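Local atomic coordinates of beta-galactosidase (Bacillus circulans subsp. alkalophilus, PDB entry 3TTY), a protein that hydrolyses terminal beta-galactosyl residues as a TIM-barrel glycoside hydrolase, and is seen here with galactose bound in its pocket. Residues G13-E18 with A40-F45; M306-G311 with G325-W330; M343-R348 with K356-V361. All coordinates share one frame; numbering follows the deposited sequence.

Overall arrangement
All three contacts lie in the TIM barrel and meet at strand 339-344, which sits between strands 10-14 and 303-307. Interaction 3 lies about 11 Å, centre to centre, from each of the others; interactions 1 and 2 are about 18 Å apart. Probable backbone bonds tie them together: D14 N to F344 O at 2.8 Å, D14 O to L347 N at 2.8 Å, and Q308 O to F345 N at 3.0 Å. Each contact reaches the galactose pocket, through F45 in interaction 1, E307 in interaction 2, and F345 and H358 in interaction 3. Interactions 1 and 3 also touch a second subunit.

Interaction 1 of 3, residues G13-E18 with A40-F45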
loop_
_atom_site.group_PDB
_atom_site.type_symbol
_atom_site.label_atom_id
_atom_site.label_comp_id
_atom_site.label_asym_id
_atom_site.label_seq_id
_atom_site.Cartn_x
_atom_site.Cartn_y
_atom_site.Cartn_z
ATOM N N GLY A 13 20.425 26.640 -18.925
ATOM C CA GLY A 13 20.202 25.546 -17.984
ATOM C C GLY A 13 21.088 24.337 -18.195
ATOM O O GLY A 13 22.143 24.426 -18.836
ATOM N N ASP A 14 20.658 23.203 -17.649
ATOM C CA ASP A 14 21.410 21.959 -17.758
ATOM C C ASP A 14 21.641 21.603 -19.223
ATOM O O ASP A 14 20.713 21.610 -20.030
ATOM C CB ASP A 14 20.693 20.820 -17.031
ATOM C CG ASP A 14 20.998 20.779 -15.527
ATOM O OD1 ASP A 14 20.947 21.835 -14.861
ATOM O OD2 ASP A 14 21.282 19.672 -15.002
ATOM N N TYR A 15 22.887 21.297 -19.558
ATOM C CA TYR A 15 23.289 21.010 -20.931
ATOM C C TYR A 15 24.291 19.870 -20.869
ATOM O O TYR A 15 25.214 19.903 -20.064
ATOM C CB TYR A 15 23.906 22.271 -21.569
ATOM C CG TYR A 15 24.437 22.125 -22.991
ATOM C CD1 TYR A 15 23.671 21.524 -23.995
ATOM C CD2 TYR A 15 25.687 22.625 -23.337
ATOM C CE1 TYR A 15 24.150 21.408 -25.300
ATOM C CE2 TYR A 15 26.180 22.507 -24.644
ATOM C CZ TYR A 15 25.403 21.905 -25.618
ATOM O OH TYR A 15 25.887 21.777 -26.904
ATOM N N ASN A 16 24.094 18.858 -21.709
ATOM C CA ASN A 16 24.843 17.607 -21.617
ATOM C C ASN A 16 25.334 17.087 -22.965
ATOM O O ASN A 16 24.958 16.002 -23.400
ATOM C CB ASN A 16 23.977 16.559 -20.932
ATOM C CG ASN A 16 23.546 16.999 -19.551
ATOM O OD1 ASN A 16 24.365 17.073 -18.649
ATOM N ND2 ASN A 16 22.267 17.316 -19.387
ATOM N N PRO A 17 26.193 17.868 -23.623
ATOM C CA PRO A 17 26.689 17.535 -24.956
ATOM C C PRO A 17 27.508 16.255 -24.942
ATOM O O PRO A 17 27.653 15.641 -25.993
ATOM C CB PRO A 17 27.574 18.731 -25.307
ATOM C CG PRO A 17 27.985 19.303 -23.972
ATOM C CD PRO A 17 26.776 19.116 -23.106
ATOM N N GLU A 18 28.036 15.852 -23.785
ATOM C CA GLU A 18 28.802 14.607 -23.730
ATOM C C GLU A 18 27.920 13.372 -23.996
ATOM O O GLU A 18 28.428 12.263 -24.161
ATOM C CB GLU A 18 29.595 14.472 -22.413
ATOM C CG GLU A 18 28.736 14.365 -21.128
ATOM C CD GLU A 18 28.422 15.727 -20.523
ATOM O OE1 GLU A 18 28.616 15.882 -19.296
ATOM O OE2 GLU A 18 27.989 16.644 -21.268
ATOM N N ALA A 40 24.982 27.961 -19.553
ATOM C CA ALA A 40 24.931 26.514 -19.621
ATOM C C ALA A 40 25.435 25.942 -18.305
ATOM O O ALA A 40 26.463 26.388 -17.780
ATOM C CB ALA A 40 25.775 25.989 -20.805
ATOM N N THR A 41 24.699 24.972 -17.768
ATOM C CA THR A 41 25.096 24.258 -16.560
ATOM C C THR A 41 25.622 22.907 -17.012
ATOM O O THR A 41 24.855 22.029 -17.388
ATOM C CB THR A 41 23.888 24.039 -15.616
ATOM O OG1 THR A 41 23.351 25.304 -15.203
ATOM C CG2 THR A 41 24.286 23.218 -14.385
ATOM N N VAL A 42 26.935 22.738 -16.991
ATOM C CA VAL A 42 27.543 21.567 -17.613
ATOM C C VAL A 42 28.271 20.697 -16.602
ATOM O O VAL A 42 28.526 21.121 -15.470
ATOM C CB VAL A 42 28.530 21.985 -18.708
ATOM C CG1 VAL A 42 27.843 22.929 -19.695
ATOM C CG2 VAL A 42 29.738 22.656 -18.077
ATOM N N ASN A 43 28.575 19.470 -17.014
ATOM C CA ASN A 43 29.331 18.520 -16.196
ATOM C C ASN A 43 28.648 18.082 -14.896
ATOM O O ASN A 43 29.331 17.780 -13.906
ATOM C CB ASN A 43 30.703 19.092 -15.859
ATOM C CG ASN A 43 31.675 18.032 -15.371
ATOM O OD1 ASN A 43 31.841 16.973 -16.003
ATOM N ND2 ASN A 43 32.315 18.302 -14.234
ATOM N N VAL A 44 27.315 18.051 -14.878
ATOM C CA VAL A 44 26.607 17.643 -13.657
ATOM C C VAL A 44 26.763 16.144 -13.412
ATOM O O VAL A 44 26.869 15.703 -12.266
ATOM C CB VAL A 44 25.112 17.990 -13.692
ATOM C CG1 VAL A 44 24.438 17.588 -12.384
ATOM C CG2 VAL A 44 24.907 19.461 -13.955
ATOM N N PHE A 45 26.811 15.361 -14.485
ATOM C CA PHE A 45 26.741 13.911 -14.345
ATOM C C PHE A 45 27.782 13.171 -15.160
ATOM O O PHE A 45 27.443 12.290 -15.953
ATOM C CB PHE A 45 25.335 13.402 -14.695
ATOM C CG PHE A 45 24.289 13.720 -13.643
ATOM C CD1 PHE A 45 24.392 13.201 -12.360
ATOM C CD2 PHE A 45 23.199 14.515 -13.944
ATOM C CE1 PHE A 45 23.425 13.472 -11.389
ATOM C CE2 PHE A 45 22.230 14.802 -12.978
ATOM C CZ PHE A 45 22.346 14.276 -11.696
HETATM O O HOH W 1 20.596 24.653 -14.660
HETATM O O HOH W 2 27.873 18.866 -19.567
HETATM O O HOH W 3 25.147 19.167 -16.971
HETATM O O HOH W 4 26.561 15.467 -17.622
#
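G13 and D14 pair with A40 and T41 where strands 10-14 and 39-42 run parallel in the TIM barrel. With helix 22-35 between them, these first two strands form a beta-alpha-beta crossover. T41 N donates to G13 O at 2.8 Å, almost straight at 171°. Y15 N donates to T41 O at 3.0 Å. Both backbone polar groups of T41 are therefore held by G13 and Y15, two residues apart in the other segment.

D14 and T41 share one face of the sheet. With OG1 beside the backbone N (chi1 -61°) and CG2 anti to it, T41 CG2 meets D14 OD1 at 3.6 Å while OG1 turns to a water. That water accepts from OG1 and donates to D14 OD1, so the two side chains are also bridged. D14 OD2 faces V44 CG2, and the two side chains cross at about a right angle.

Y15 packs against the helices around the barrel. Its CD2 is 4.2 Å from both A40 CB and V42 CG1, and P17 CD stands over the centre of one ring face. Its OH bonds D28 of helix 22-35, and its ring meets F32 edge-to-face.

Beyond V42 the backbones diverge, and much of the contact passes through water. One water donates to N16 OD1 and E18 OE1 and accepts from N of F45, a galactose-pocket residue. E18 OE1 also bonds S46 OG. Another water donates to Y15 O at 2.9 Å and to E18 OE2 at 2.8 Å, and accepts from N43 N at 2.7 Å.

Interaction 2 of 3, residues M306-G311 with G325-W330. With GLA (alpha-D-galactopyranose), chain H.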
loop_
_atom_site.group_PDB
_atom_site.type_symbol
_atom_site.label_atom_id
_atom_site.label_comp_id
_atom_site.label_asym_id
_atom_site.label_seq_id
_atom_site.Cartn_x
_atom_site.Cartn_y
_atom_site.Cartn_z
ATOM N N MET A 306 17.464 27.403 -10.708
ATOM C CA MET A 306 18.449 26.579 -11.399
ATOM C C MET A 306 17.740 25.702 -12.416
ATOM O O MET A 306 18.271 25.452 -13.493
ATOM C CB MET A 306 19.247 25.726 -10.408
ATOM C CG MET A 306 20.344 24.866 -11.031
ATOM S SD MET A 306 21.757 25.813 -11.626
ATOM C CE MET A 306 22.385 26.517 -10.094
ATOM N N GLU A 307 16.542 25.234 -12.074
ATOM C CA GLU A 307 15.768 24.418 -13.008
ATOM C C GLU A 307 14.259 24.622 -12.955
ATOM O O GLU A 307 13.693 25.101 -11.965
ATOM C CB GLU A 307 16.022 22.924 -12.801
ATOM C CG GLU A 307 17.457 22.483 -12.690
ATOM C CD GLU A 307 17.519 21.046 -12.223
ATOM O OE1 GLU A 307 16.550 20.322 -12.518
ATOM O OE2 GLU A 307 18.507 20.640 -11.560
ATOM N N GLN A 308 13.636 24.199 -14.045
ATOM C CA GLN A 308 12.199 24.087 -14.226
ATOM C C GLN A 308 12.137 23.432 -15.603
ATOM O O GLN A 308 13.094 23.531 -16.377
ATOM C CB GLN A 308 11.517 25.466 -14.265
ATOM C CG GLN A 308 11.933 26.342 -15.454
ATOM C CD GLN A 308 11.198 27.685 -15.519
ATOM O OE1 GLN A 308 10.278 27.948 -14.755
ATOM N NE2 GLN A 308 11.613 28.532 -16.443
ATOM N N THR A 309 11.054 22.748 -15.932
ATOM C CA THR A 309 10.981 22.201 -17.280
ATOM C C THR A 309 10.454 23.258 -18.260
ATOM O O THR A 309 9.620 24.090 -17.890
ATOM C CB THR A 309 10.132 20.925 -17.348
ATOM O OG1 THR A 309 9.933 20.568 -18.718
ATOM C CG2 THR A 309 8.788 21.138 -16.687
ATOM N N PRO A 310 10.970 23.260 -19.498
ATOM C CA PRO A 310 10.363 24.127 -20.524
ATOM C C PRO A 310 9.003 23.605 -21.009
ATOM O O PRO A 310 8.254 24.353 -21.640
ATOM C CB PRO A 310 11.401 24.125 -21.663
ATOM C CG PRO A 310 12.284 22.961 -21.402
ATOM C CD PRO A 310 12.273 22.708 -19.920
ATOM N N GLY A 311 8.688 22.342 -20.718
ATOM C CA GLY A 311 7.408 21.758 -21.091
ATOM C C GLY A 311 6.879 20.753 -20.071
ATOM O O GLY A 311 6.352 21.133 -19.022
ATOM N N GLY A 325 1.992 29.887 -23.052
ATOM C CA GLY A 325 2.231 31.016 -22.174
ATOM C C GLY A 325 2.505 30.638 -20.718
ATOM O O GLY A 325 2.973 31.468 -19.936
ATOM N N VAL A 326 2.222 29.391 -20.346
ATOM C CA VAL A 326 2.349 29.004 -18.947
ATOM C C VAL A 326 3.808 28.912 -18.524
ATOM O O VAL A 326 4.164 29.327 -17.427
ATOM C CB VAL A 326 1.571 27.718 -18.622
ATOM C CG1 VAL A 326 1.969 27.168 -17.256
ATOM C CG2 VAL A 326 0.080 28.006 -18.661
ATOM N N MET A 327 4.650 28.391 -19.403
ATOM C CA MET A 327 6.081 28.341 -19.129
ATOM C C MET A 327 6.586 29.745 -18.799
ATOM O O MET A 327 7.368 29.940 -17.858
ATOM C CB MET A 327 6.834 27.738 -20.325
ATOM C CG MET A 327 8.336 27.519 -20.116
ATOM S SD MET A 327 9.305 29.044 -20.166
ATOM C CE MET A 327 8.980 29.564 -21.854
ATOM N N ARG A 328 6.110 30.729 -19.556
ATOM C CA ARG A 328 6.488 32.129 -19.339
ATOM C C ARG A 328 5.921 32.676 -18.023
ATOM O O ARG A 328 6.627 33.334 -17.261
ATOM C CB ARG A 328 6.013 32.979 -20.511
ATOM C CG ARG A 328 6.326 34.454 -20.412
ATOM C CD ARG A 328 5.952 35.088 -21.737
ATOM N NE ARG A 328 6.115 36.536 -21.770
ATOM C CZ ARG A 328 5.162 37.398 -21.429
ATOM N NH1 ARG A 328 3.985 36.956 -21.006
ATOM N NH2 ARG A 328 5.385 38.703 -21.502
ATOM N N LEU A 329 4.642 32.401 -17.775
ATOM C CA LEU A 329 3.974 32.770 -16.524
ATOM C C LEU A 329 4.793 32.331 -15.311
ATOM O O LEU A 329 5.122 33.135 -14.444
ATOM C CB LEU A 329 2.603 32.098 -16.448
ATOM C CG LEU A 329 1.381 32.842 -15.909
ATOM C CD1 LEU A 329 0.409 31.847 -15.300
ATOM C CD2 LEU A 329 1.728 33.929 -14.906
ATOM N N TRP A 330 5.118 31.042 -15.274
ATOM C CA TRP A 330 5.808 30.432 -14.137
ATOM C C TRP A 330 7.273 30.849 -13.994
ATOM O O TRP A 330 7.839 30.755 -12.900
ATOM C CB TRP A 330 5.685 28.903 -14.195
ATOM C CG TRP A 330 4.290 28.418 -13.982
ATOM C CD1 TRP A 330 3.185 29.186 -13.797
ATOM C CD2 TRP A 330 3.849 27.054 -13.926
ATOM N NE1 TRP A 330 2.080 28.393 -13.620
ATOM C CE2 TRP A 330 2.456 27.077 -13.696
ATOM C CE3 TRP A 330 4.495 25.815 -14.050
ATOM C CZ2 TRP A 330 1.693 25.916 -13.590
ATOM C CZ3 TRP A 330 3.734 24.652 -13.944
ATOM C CH2 TRP A 330 2.345 24.713 -13.714
HETATM C C1 GLA H . 15.899 17.512 -10.687
HETATM C C2 GLA H . 17.365 17.203 -11.081
HETATM C C3 GLA H . 17.604 17.260 -12.600
HETATM C C4 GLA H . 16.507 16.448 -13.272
HETATM C C5 GLA H . 15.138 16.959 -12.812
HETATM C C6 GLA H . 14.052 16.178 -13.562
HETATM O O1 GLA H . 15.488 18.881 -10.848
HETATM O O2 GLA H . 18.249 18.110 -10.441
HETATM O O3 GLA H . 18.877 16.697 -12.965
HETATM O O4 GLA H . 16.681 15.104 -12.842
HETATM O O5 GLA H . 14.987 16.699 -11.412
HETATM O O6 GLA H . 12.797 16.864 -13.466
HETATM O O HOH W 5 9.687 28.672 -12.302
HETATM O O HOH W 6 8.101 27.728 -16.396
#
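M327 CG lies anti to the backbone N (chi1 -175°), which sets it against P310 O at 3.5 Å. Q308 approaches the same helix from the other segment. Its CG stands between the backbone N and the carbonyl carbon (chi1 64°), and the chain beyond CG is extended. The amide is thereby carried toward the first turn of helix 326-336.

This joins the end of barrel strand 303-307 to the helix that follows it, within the beta-alpha-beta unit completed by strand 339-344. The direct touch is slight. Besides the P310 contact, Q308 NE2 comes within 4.4 Å of M327 SD. The M327 chain bends at chi2 and chi3, and it also packs on F344 and L379.

Water bridges the polar groups. One water lies 2.6 Å from Q308 OE1 and 2.8 Å from W330 O. Another donates to M327 O at 2.8 Å and only weakly to Q308 OE1. Q308 NE2 is taken up by S331 OG, on the residue after W330. Within the helix, V326 CG1 covers the centre of one face of the W330 ring.

T309 OG1 accepts from G311 N, an ST turn that shapes the chain after Q308, and OG1 also bonds V312 O. E307 points the opposite way from Q308, into the pocket. Its OE2 takes a hydrogen bond from galactose O2 at 2.8 Å, and OE1 takes one from O1, although the modelled length there is doubtfully short. OE1 also bonds Y277 OH. Neighbouring residues thus split the work: the E307 carboxylate grips the sugar hydroxyls, while the Q308 amide links the strand end to helix carbonyls through two waters.

Interaction 3 of 3, residues M343-R348 with K356-V361; sequences MFFQLR and KYHGAV. With GLA (alpha-D-galactopyranose), chain H.
F345 turns the edge of its ring to the face of H358, with CD2 3.5 Å above the imidazole and offset toward its rim. The planes stand at 88°, and the centroids are 4.9 Å apart. This is an edge-to-face pair in the wall of the galactose pocket. Galactose C4 lies over the centre of one F345 face, 3.8 Å above it. Q346 CB covers the opposite face, following a cis peptide bond between F345 and Q346.

H358 CG, anti to the backbone N (chi1 -162°), lies beside F345 CD2. H358 ND1 donates to G359 O at 2.9 Å. The acceptor lies in the ring plane and ND1 meets one of its lone pairs, so this bond fixes the turn of the imidazole. NE2 then reaches galactose O6 at 2.9 Å, a weak bond with an angle of only 120° at the hydrogen. An alanine here would probably leave O6 without this donor and G359 O without its side-chain partner, and open a gap beside the edge of F345.

Further along, V361 N donates to Q346 O at 3.2 Å, in the carbonyl plane. A360 CA makes a CA-H...O contact with the same Q346 O at 3.0 Å. V361 CG2 packs on F344 CD2 at 3.8 Å, and the L347 and V361 side chains lie side by side, pointing the same way. A water accepts from Q346 NE2 and donates to H358 O; Q346 OE1 bonds N16 ND2. K356 makes a salt bridge to D495 of the second subunit.

The contact thus combines an apolar platform under the sugar with an imidazole whose two nitrogens are divided between backbone and ligand: ND1 orients the ring, and NE2 makes the weaker bond to galactose.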
loop_
_atom_site.group_PDB
_atom_site.type_symbol
_atom_site.label_atom_id
_atom_site.label_comp_id
_atom_site.label_asym_id
_atom_site.label_seq_id
_atom_site.Cartn_x
_atom_site.Cartn_y
_atom_site.Cartn_z
ATOM N N MET A 343 16.470 29.314 -15.448
ATOM C CA MET A 343 17.211 28.250 -16.095
ATOM C C MET A 343 16.412 26.950 -16.081
ATOM O O MET A 343 15.556 26.742 -15.213
ATOM C CB MET A 343 18.572 28.109 -15.434
ATOM C CG MET A 343 19.375 29.387 -15.549
ATOM S SD MET A 343 20.747 29.586 -14.400
ATOM C CE MET A 343 21.787 28.166 -14.768
ATOM N N PHE A 344 16.683 26.097 -17.064
ATOM C CA PHE A 344 15.886 24.902 -17.316
ATOM C C PHE A 344 16.655 23.628 -17.019
ATOM O O PHE A 344 17.891 23.591 -17.112
ATOM C CB PHE A 344 15.516 24.806 -18.817
ATOM C CG PHE A 344 14.635 25.919 -19.320
ATOM C CD1 PHE A 344 13.297 25.991 -18.941
ATOM C CD2 PHE A 344 15.137 26.869 -20.205
ATOM C CE1 PHE A 344 12.474 27.006 -19.405
ATOM C CE2 PHE A 344 14.323 27.897 -20.682
ATOM C CZ PHE A 344 12.987 27.964 -20.280
ATOM N N PHE A 345 15.914 22.567 -16.709
ATOM C CA PHE A 345 16.352 21.243 -17.125
ATOM C C PHE A 345 15.439 20.835 -18.284
ATOM O O PHE A 345 14.218 20.901 -18.140
ATOM C CB PHE A 345 16.251 20.206 -16.001
ATOM C CG PHE A 345 16.818 18.861 -16.381
ATOM C CD1 PHE A 345 18.151 18.554 -16.124
ATOM C CD2 PHE A 345 16.035 17.920 -17.030
ATOM C CE1 PHE A 345 18.692 17.324 -16.491
ATOM C CE2 PHE A 345 16.564 16.682 -17.403
ATOM C CZ PHE A 345 17.895 16.387 -17.131
ATOM N N GLN A 346 15.990 20.470 -19.443
ATOM C CA GLN A 346 17.380 20.693 -19.817
ATOM C C GLN A 346 17.364 21.307 -21.222
ATOM O O GLN A 346 16.299 21.481 -21.810
ATOM C CB GLN A 346 18.183 19.388 -19.802
ATOM C CG GLN A 346 17.574 18.243 -20.623
ATOM C CD GLN A 346 18.474 17.004 -20.657
ATOM O OE1 GLN A 346 19.689 17.121 -20.772
ATOM N NE2 GLN A 346 17.870 15.811 -20.554
ATOM N N LEU A 347 18.535 21.631 -21.765
ATOM C CA LEU A 347 18.597 22.325 -23.050
ATOM C C LEU A 347 18.318 21.420 -24.272
ATOM O O LEU A 347 17.786 21.879 -25.283
ATOM C CB LEU A 347 19.918 23.090 -23.188
ATOM C CG LEU A 347 20.137 24.160 -22.121
ATOM C CD1 LEU A 347 21.268 25.099 -22.496
ATOM C CD2 LEU A 347 18.836 24.944 -21.905
ATOM N N ARG A 348 18.659 20.139 -24.176
ATOM C CA ARG A 348 18.323 19.189 -25.243
ATOM C C ARG A 348 18.015 17.808 -24.667
ATOM O O ARG A 348 18.783 17.285 -23.867
ATOM C CB ARG A 348 19.434 19.103 -26.293
ATOM C CG ARG A 348 19.584 17.726 -26.913
ATOM C CD ARG A 348 19.606 17.679 -28.447
ATOM N NE ARG A 348 20.304 18.765 -29.149
ATOM C CZ ARG A 348 20.196 18.955 -30.471
ATOM N NH1 ARG A 348 19.446 18.135 -31.198
ATOM N NH2 ARG A 348 20.835 19.944 -31.080
ATOM N N LYS A 356 14.195 10.599 -20.885
ATOM C CA LYS A 356 14.002 10.908 -22.301
ATOM C C LYS A 356 12.662 11.591 -22.613
ATOM O O LYS A 356 12.524 12.203 -23.675
ATOM C CB LYS A 356 14.176 9.663 -23.157
ATOM C CG LYS A 356 13.226 8.518 -22.803
ATOM C CD LYS A 356 13.689 7.230 -23.477
ATOM C CE LYS A 356 12.749 6.079 -23.180
ATOM N NZ LYS A 356 13.083 5.396 -21.913
ATOM N N TYR A 357 11.679 11.477 -21.710
ATOM C CA TYR A 357 10.382 12.135 -21.899
ATOM C C TYR A 357 10.247 13.307 -20.949
ATOM O O TYR A 357 9.151 13.801 -20.702
ATOM C CB TYR A 357 9.194 11.146 -21.808
ATOM C CG TYR A 357 9.437 10.015 -22.745
ATOM C CD1 TYR A 357 9.909 10.269 -24.025
ATOM C CD2 TYR A 357 9.312 8.697 -22.339
ATOM C CE1 TYR A 357 10.209 9.250 -24.884
ATOM C CE2 TYR A 357 9.608 7.670 -23.201
ATOM C CZ TYR A 357 10.059 7.953 -24.477
ATOM O OH TYR A 357 10.380 6.937 -25.354
ATOM N N HIS A 358 11.383 13.746 -20.416
ATOM C CA HIS A 358 11.471 15.071 -19.815
ATOM C C HIS A 358 11.619 16.122 -20.926
ATOM O O HIS A 358 12.362 15.925 -21.896
ATOM C CB HIS A 358 12.643 15.166 -18.825
ATOM C CG HIS A 358 12.531 16.318 -17.869
ATOM N ND1 HIS A 358 12.716 17.630 -18.255
ATOM C CD2 HIS A 358 12.243 16.356 -16.545
ATOM C CE1 HIS A 358 12.547 18.425 -17.211
ATOM N NE2 HIS A 358 12.255 17.677 -16.163
ATOM N N GLY A 359 10.895 17.225 -20.780
ATOM C CA GLY A 359 10.953 18.328 -21.724
ATOM C C GLY A 359 12.316 18.994 -21.798
ATOM O O GLY A 359 13.113 18.943 -20.850
ATOM N N ALA A 360 12.587 19.617 -22.941
ATOM C CA ALA A 360 13.817 20.376 -23.134
ATOM C C ALA A 360 13.557 21.485 -24.141
ATOM O O ALA A 360 12.535 21.486 -24.824
ATOM C CB ALA A 360 14.938 19.473 -23.614
ATOM N N VAL A 361 14.475 22.439 -24.229
ATOM C CA VAL A 361 14.355 23.501 -25.219
ATOM C C VAL A 361 14.440 22.924 -26.635
ATOM O O VAL A 361 13.609 23.228 -27.485
ATOM C CB VAL A 361 15.418 24.562 -25.009
ATOM C CG1 VAL A 361 15.398 25.567 -26.153
ATOM C CG2 VAL A 361 15.188 25.245 -23.655
HETATM C C1 GLA H . 15.899 17.512 -10.687
HETATM C C2 GLA H . 17.365 17.203 -11.081
HETATM C C3 GLA H . 17.604 17.260 -12.600
HETATM C C4 GLA H . 16.507 16.448 -13.272
HETATM C C5 GLA H . 15.138 16.959 -12.812
HETATM C C6 GLA H . 14.052 16.178 -13.562
HETATM O O1 GLA H . 15.488 18.881 -10.848
HETATM O O2 GLA H . 18.249 18.110 -10.441
HETATM O O3 GLA H . 18.877 16.697 -12.965
HETATM O O4 GLA H . 16.681 15.104 -12.842
HETATM O O5 GLA H . 14.987 16.699 -11.412
HETATM O O6 GLA H . 12.797 16.864 -13.466
HETATM O O HOH W 7 15.002 15.033 -21.610
#